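Local coordinates for dextranase (Pseudarthrobacter oxydans, PDB 6NZS), which catalyses the endohydrolysis of alpha-1,6-glucosidic linkages in dextran, as a glycoside hydrolase of family 49, at residues 33-38 with 55-60; 81-86 with 179-184. All coordinates share one frame; numbering follows the deposited sequence.

Contact 1 of 2, residues 33-38 with 55-60; sequences RSSFYD and TYMSIP
R33 and Y56 form a single backbone bridge, their CA atoms 4.8 Å apart, and the one hydrogen bond between 33-38 and 55-60 lies beside it. S34 N donates to T55 O over 2.9 Å, nearly straight at 169°. Past this point 33-38 swings out at S35 and F36 and returns at Y37. S34 OG, anti to its own backbone N (chi1 178°), accepts from F36 N and Y37 N and also bonds S86 OG, while its CB packs on T55 CG2 at 3.5 Å. M57 lays its CB against S34 CA at 3.7 Å; its chain then runs out and bends at chi3. The sulfur reaches the edge of the F36 ring, M57 SD lying 3.7 Å from F36 CE2 and about as far from CD2, a Met-aromatic contact, while S35 CB covers one face of that ring. Across the turn, R33 NH2 bridges to D38 OD1 at 2.9 Å, on the syn side of the carboxylate but 29° out of its plane, and D38 OD2 has a second mate in R103. This is an ST turn and ST motif leading into the hairpin of strands 37-43 and 51-58, in the N-terminal Ig-like domain of family 49.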
loop_
_atom_site.group_PDB
_atom_site.type_symbol
_atom_site.label_atom_id
_atom_site.label_comp_id
_atom_site.label_asym_id
_atom_site.label_seq_id
_atom_site.Cartn_x
_atom_site.Cartn_y
_atom_site.Cartn_z
ATOM N N ARG A 33 10.686 4.992 17.946
ATOM C CA ARG A 33 11.730 4.082 17.503
ATOM C C ARG A 33 11.223 2.654 17.657
ATOM O O ARG A 33 10.504 2.345 18.607
ATOM C CB ARG A 33 12.976 4.265 18.375
ATOM C CG ARG A 33 14.088 3.268 18.078
ATOM C CD ARG A 33 15.324 3.543 18.908
ATOM N NE ARG A 33 16.234 2.411 18.827
ATOM C CZ ARG A 33 17.361 2.308 19.522
ATOM N NH1 ARG A 33 17.714 3.281 20.354
ATOM N NH2 ARG A 33 18.111 1.223 19.401
ATOM N N SER A 34 11.613 1.770 16.734
ATOM C CA SER A 34 11.230 0.364 16.872
ATOM C C SER A 34 11.759 -0.240 18.168
ATOM O O SER A 34 12.953 -0.156 18.470
ATOM C CB SER A 34 11.759 -0.458 15.699
ATOM O OG SER A 34 11.436 -1.841 15.857
ATOM N N SER A 35 10.858 -0.874 18.922
ATOM C CA SER A 35 11.247 -1.624 20.108
ATOM C C SER A 35 11.826 -2.989 19.780
ATOM O O SER A 35 12.374 -3.646 20.671
ATOM C CB SER A 35 10.023 -1.858 20.992
ATOM O OG SER A 35 9.471 -0.624 21.403
ATOM N N PHE A 36 11.741 -3.426 18.528
ATOM C CA PHE A 36 11.943 -4.828 18.214
ATOM C C PHE A 36 13.134 -5.123 17.324
ATOM O O PHE A 36 13.626 -6.255 17.365
ATOM C CB PHE A 36 10.663 -5.413 17.598
ATOM C CG PHE A 36 9.464 -5.166 18.449
ATOM C CD1 PHE A 36 9.278 -5.904 19.600
ATOM C CD2 PHE A 36 8.559 -4.165 18.146
ATOM C CE1 PHE A 36 8.199 -5.675 20.427
ATOM C CE2 PHE A 36 7.471 -3.936 18.975
ATOM C CZ PHE A 36 7.297 -4.688 20.110
ATOM N N TYR A 37 13.624 -4.156 16.546
ATOM C CA TYR A 37 14.708 -4.393 15.597
ATOM C C TYR A 37 15.708 -3.252 15.631
ATOM O O TYR A 37 15.331 -2.090 15.795
ATOM C CB TYR A 37 14.165 -4.510 14.157
ATOM C CG TYR A 37 13.106 -5.566 14.070
ATOM C CD1 TYR A 37 13.458 -6.903 13.996
ATOM C CD2 TYR A 37 11.754 -5.241 14.133
ATOM C CE1 TYR A 37 12.505 -7.893 13.958
ATOM C CE2 TYR A 37 10.779 -6.234 14.100
ATOM C CZ TYR A 37 11.171 -7.558 14.016
ATOM O OH TYR A 37 10.246 -8.572 13.989
ATOM N N ASP A 38 16.983 -3.600 15.461
ATOM C CA ASP A 38 18.040 -2.635 15.193
ATOM C C ASP A 38 18.684 -2.986 13.863
ATOM O O ASP A 38 18.836 -4.166 13.535
ATOM C CB ASP A 38 19.115 -2.661 16.284
ATOM C CG ASP A 38 18.622 -2.091 17.598
ATOM O OD1 ASP A 38 17.990 -1.021 17.578
ATOM O OD2 ASP A 38 18.879 -2.715 18.656
ATOM N N THR A 55 15.337 2.869 12.727
ATOM C CA THR A 55 14.157 2.058 12.441
ATOM C C THR A 55 12.969 2.721 13.124
ATOM O O THR A 55 12.887 2.749 14.360
ATOM C CB THR A 55 14.318 0.605 12.879
ATOM O OG1 THR A 55 15.490 0.044 12.269
ATOM C CG2 THR A 55 13.103 -0.214 12.452
ATOM N N TYR A 56 12.065 3.250 12.309
ATOM C CA TYR A 56 10.806 3.831 12.753
ATOM C C TYR A 56 9.831 2.730 13.143
ATOM O O TYR A 56 10.016 1.561 12.811
ATOM C CB TYR A 56 10.171 4.613 11.601
ATOM C CG TYR A 56 11.048 5.729 11.084
ATOM C CD1 TYR A 56 11.057 6.965 11.715
ATOM C CD2 TYR A 56 11.869 5.551 9.967
ATOM C CE1 TYR A 56 11.864 7.996 11.263
ATOM C CE2 TYR A 56 12.674 6.578 9.503
ATOM C CZ TYR A 56 12.674 7.794 10.160
ATOM O OH TYR A 56 13.478 8.817 9.703
ATOM N N MET A 57 8.756 3.113 13.837
ATOM C CA MET A 57 7.711 2.145 14.159
ATOM C C MET A 57 6.344 2.821 14.232
ATOM O O MET A 57 6.200 3.910 14.801
ATOM C CB MET A 57 7.990 1.386 15.468
ATOM C CG MET A 57 7.022 0.227 15.714
ATOM S SD MET A 57 7.435 -0.765 17.162
ATOM C CE MET A 57 6.986 0.374 18.457
ATOM N N SER A 58 5.347 2.161 13.650
ATOM C CA SER A 58 3.954 2.579 13.725
ATOM C C SER A 58 3.168 1.526 14.489
ATOM O O SER A 58 3.440 0.329 14.365
ATOM C CB SER A 58 3.387 2.727 12.310
ATOM O OG SER A 58 1.979 2.870 12.327
ATOM N N ILE A 59 2.223 1.971 15.316
ATOM C CA ILE A 59 1.345 1.060 16.051
ATOM C C ILE A 59 -0.100 1.474 15.799
ATOM O O ILE A 59 -0.373 2.624 15.419
ATOM C CB ILE A 59 1.682 1.018 17.565
ATOM C CG1 ILE A 59 1.276 2.315 18.274
ATOM C CG2 ILE A 59 3.157 0.749 17.769
ATOM C CD1 ILE A 59 1.467 2.254 19.809
ATOM N N PRO A 60 -1.048 0.546 15.969
ATOM C CA PRO A 60 -2.449 0.831 15.623
ATOM C C PRO A 60 -3.000 2.007 16.417
ATOM O O PRO A 60 -2.902 2.049 17.647
ATOM C CB PRO A 60 -3.171 -0.481 15.968
ATOM C CG PRO A 60 -2.101 -1.535 15.842
ATOM C CD PRO A 60 -0.842 -0.869 16.324
#

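Contact 2 of 2, residues 81-86 with 179-184; sequences AGLTMS and HTEPRN
T84 and N184 cross obliquely, and their polar ends meet in a short bond: T84 OG1 donates to N184 OD1 over 2.7 Å, in the plane of the amide and on a lone pair. T84 places OG1 between its backbone N and carbonyl carbon (chi1 69°), from where it reaches the amide oxygen, and T84 CG2 also lies 3.4 Å from N184 OD1. A water that donates to both N184 OD1 and G82 O gives N184 OD1 a second donor beside T84 OG1, while N184 ND2 is held by Q153 OE1. In the backbone, T84 N donates to R183 O at 3.1 Å, and T84 and N184 pair in parallel where strand 84-92 runs beside strand 176-192 in the N-terminal Ig-like domain. Ahead of that strand, G82 closes helix 76-81 in a Schellman motif, and A81 O faces R183. The arginine chain is straight as far as CD and bends at chi3 (-50°); its NH1 donates to A81 O over 2.9 Å, with the acceptor in the guanidinium plane. L83 crosses the arginine at about a right angle, L83 CD2 lying 3.9 Å from R183 CG. An alanine at R183 would probably leave A81 O without this donor and open a gap beside L83 CD2. The other branch, L83 CD1, comes within 4.2 Å of E181 OE2, which hydrogen-bonds Y155 OH and forms a salt bridge with R437.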
loop_
_atom_site.group_PDB
_atom_site.type_symbol
_atom_site.label_atom_id
_atom_site.label_comp_id
_atom_site.label_asym_id
_atom_site.label_seq_id
_atom_site.Cartn_x
_atom_site.Cartn_y
_atom_site.Cartn_z
ATOM N N ALA A 81 -4.292 -7.566 19.073
ATOM C CA ALA A 81 -3.240 -8.561 18.918
ATOM C C ALA A 81 -1.849 -7.979 19.114
ATOM O O ALA A 81 -0.871 -8.738 19.116
ATOM C CB ALA A 81 -3.333 -9.220 17.537
ATOM N N GLY A 82 -1.732 -6.665 19.282
ATOM C CA GLY A 82 -0.415 -6.087 19.483
ATOM C C GLY A 82 0.450 -6.067 18.244
ATOM O O GLY A 82 1.672 -6.195 18.349
ATOM N N LEU A 83 -0.147 -5.911 17.067
ATOM C CA LEU A 83 0.664 -5.803 15.861
ATOM C C LEU A 83 1.374 -4.453 15.807
ATOM O O LEU A 83 0.858 -3.427 16.257
ATOM C CB LEU A 83 -0.205 -5.954 14.613
ATOM C CG LEU A 83 -1.099 -7.186 14.500
ATOM C CD1 LEU A 83 -1.761 -7.274 13.123
ATOM C CD2 LEU A 83 -0.319 -8.444 14.790
ATOM N N THR A 84 2.575 -4.450 15.230
ATOM C CA THR A 84 3.288 -3.212 14.958
ATOM C C THR A 84 3.960 -3.345 13.605
ATOM O O THR A 84 4.152 -4.455 13.099
ATOM C CB THR A 84 4.386 -2.882 15.997
ATOM O OG1 THR A 84 5.480 -3.814 15.884
ATOM C CG2 THR A 84 3.835 -2.924 17.411
ATOM N N MET A 85 4.323 -2.202 13.027
ATOM C CA MET A 85 5.061 -2.188 11.766
ATOM C C MET A 85 6.277 -1.288 11.923
ATOM O O MET A 85 6.133 -0.071 12.079
ATOM C CB MET A 85 4.186 -1.741 10.597
ATOM C CG MET A 85 4.960 -1.678 9.270
ATOM S SD MET A 85 3.911 -1.474 7.811
ATOM C CE MET A 85 3.155 -3.091 7.733
ATOM N N SER A 86 7.462 -1.880 11.879
ATOM C CA SER A 86 8.713 -1.138 11.917
ATOM C C SER A 86 9.275 -1.044 10.506
ATOM O O SER A 86 9.034 -1.916 9.667
ATOM C CB SER A 86 9.755 -1.828 12.804
ATOM O OG SER A 86 9.332 -1.888 14.159
ATOM N N HIS A 179 -3.796 -16.375 8.020
ATOM C CA HIS A 179 -2.495 -15.996 7.486
ATOM C C HIS A 179 -1.466 -15.998 8.606
ATOM O O HIS A 179 -1.797 -15.717 9.759
ATOM C CB HIS A 179 -2.555 -14.602 6.844
ATOM C CG HIS A 179 -1.399 -14.318 5.941
ATOM N ND1 HIS A 179 -1.348 -14.768 4.637
ATOM C CD2 HIS A 179 -0.237 -13.658 6.159
ATOM C CE1 HIS A 179 -0.202 -14.391 4.090
ATOM N NE2 HIS A 179 0.488 -13.716 4.990
ATOM N N THR A 180 -0.217 -16.302 8.253
ATOM C CA THR A 180 0.904 -16.306 9.187
ATOM C C THR A 180 1.894 -15.214 8.795
ATOM O O THR A 180 2.296 -15.125 7.631
ATOM C CB THR A 180 1.581 -17.676 9.176
ATOM O OG1 THR A 180 0.656 -18.651 9.672
ATOM C CG2 THR A 180 2.824 -17.681 10.060
ATOM N N GLU A 181 2.276 -14.375 9.752
ATOM C CA GLU A 181 3.131 -13.233 9.449
ATOM C C GLU A 181 3.800 -12.777 10.743
ATOM O O GLU A 181 3.397 -13.197 11.843
ATOM C CB GLU A 181 2.317 -12.084 8.834
ATOM C CG GLU A 181 1.387 -11.447 9.872
ATOM C CD GLU A 181 0.396 -10.431 9.327
ATOM O OE1 GLU A 181 0.452 -10.092 8.133
ATOM O OE2 GLU A 181 -0.456 -9.971 10.114
ATOM N N PRO A 182 4.828 -11.926 10.654
ATOM C CA PRO A 182 5.409 -11.359 11.882
ATOM C C PRO A 182 4.380 -10.525 12.634
ATOM O O PRO A 182 3.660 -9.718 12.043
ATOM C CB PRO A 182 6.558 -10.481 11.357
ATOM C CG PRO A 182 6.919 -11.112 10.033
ATOM C CD PRO A 182 5.615 -11.565 9.455
ATOM N N ARG A 183 4.318 -10.720 13.956
ATOM C CA ARG A 183 3.496 -9.837 14.784
ATOM C C ARG A 183 4.043 -8.418 14.752
ATOM O O ARG A 183 3.283 -7.446 14.634
ATOM C CB ARG A 183 3.486 -10.338 16.227
ATOM C CG ARG A 183 2.537 -9.552 17.127
ATOM C CD ARG A 183 2.534 -10.028 18.588
ATOM N NE ARG A 183 2.369 -11.479 18.742
ATOM C CZ ARG A 183 1.216 -12.107 18.976
ATOM N NH1 ARG A 183 0.070 -11.442 19.080
ATOM N NH2 ARG A 183 1.208 -13.426 19.104
ATOM N N ASN A 184 5.362 -8.292 14.870
ATOM C CA ASN A 184 6.059 -7.019 14.779
ATOM C C ASN A 184 6.828 -7.070 13.465
ATOM O O ASN A 184 7.867 -7.731 13.364
ATOM C CB ASN A 184 6.965 -6.845 15.993
ATOM C CG ASN A 184 6.180 -6.848 17.281
ATOM O OD1 ASN A 184 5.421 -5.921 17.554
ATOM N ND2 ASN A 184 6.332 -7.905 18.070
HETATM O O HOH W 1 3.892 -6.079 19.744
#

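How the contacts relate
Contact 1 and contact 2 have centres about 11 Å apart and meet through neighbouring strands, 51-58 and 84-92. Two probable hydrogen bonds tie them: S34 OG to S86 OG at 2.7 Å, and Y37 OH to N184 O at 2.6 Å. The ring of F36 adds packing, its CE2 lying 3.2 Å from N184 OD1, and P60 CD sits 3.1 Å from L83 O. T84 also touches both F36 and M57, setting the parallel pair of contact 2 against the Met-aromatic pair of contact 1. S58 bonds E336 and W364, and E181 bonds W406, residues in or near strands of the beta-solenoid part, so both contacts sit where the Ig-like domain meets it.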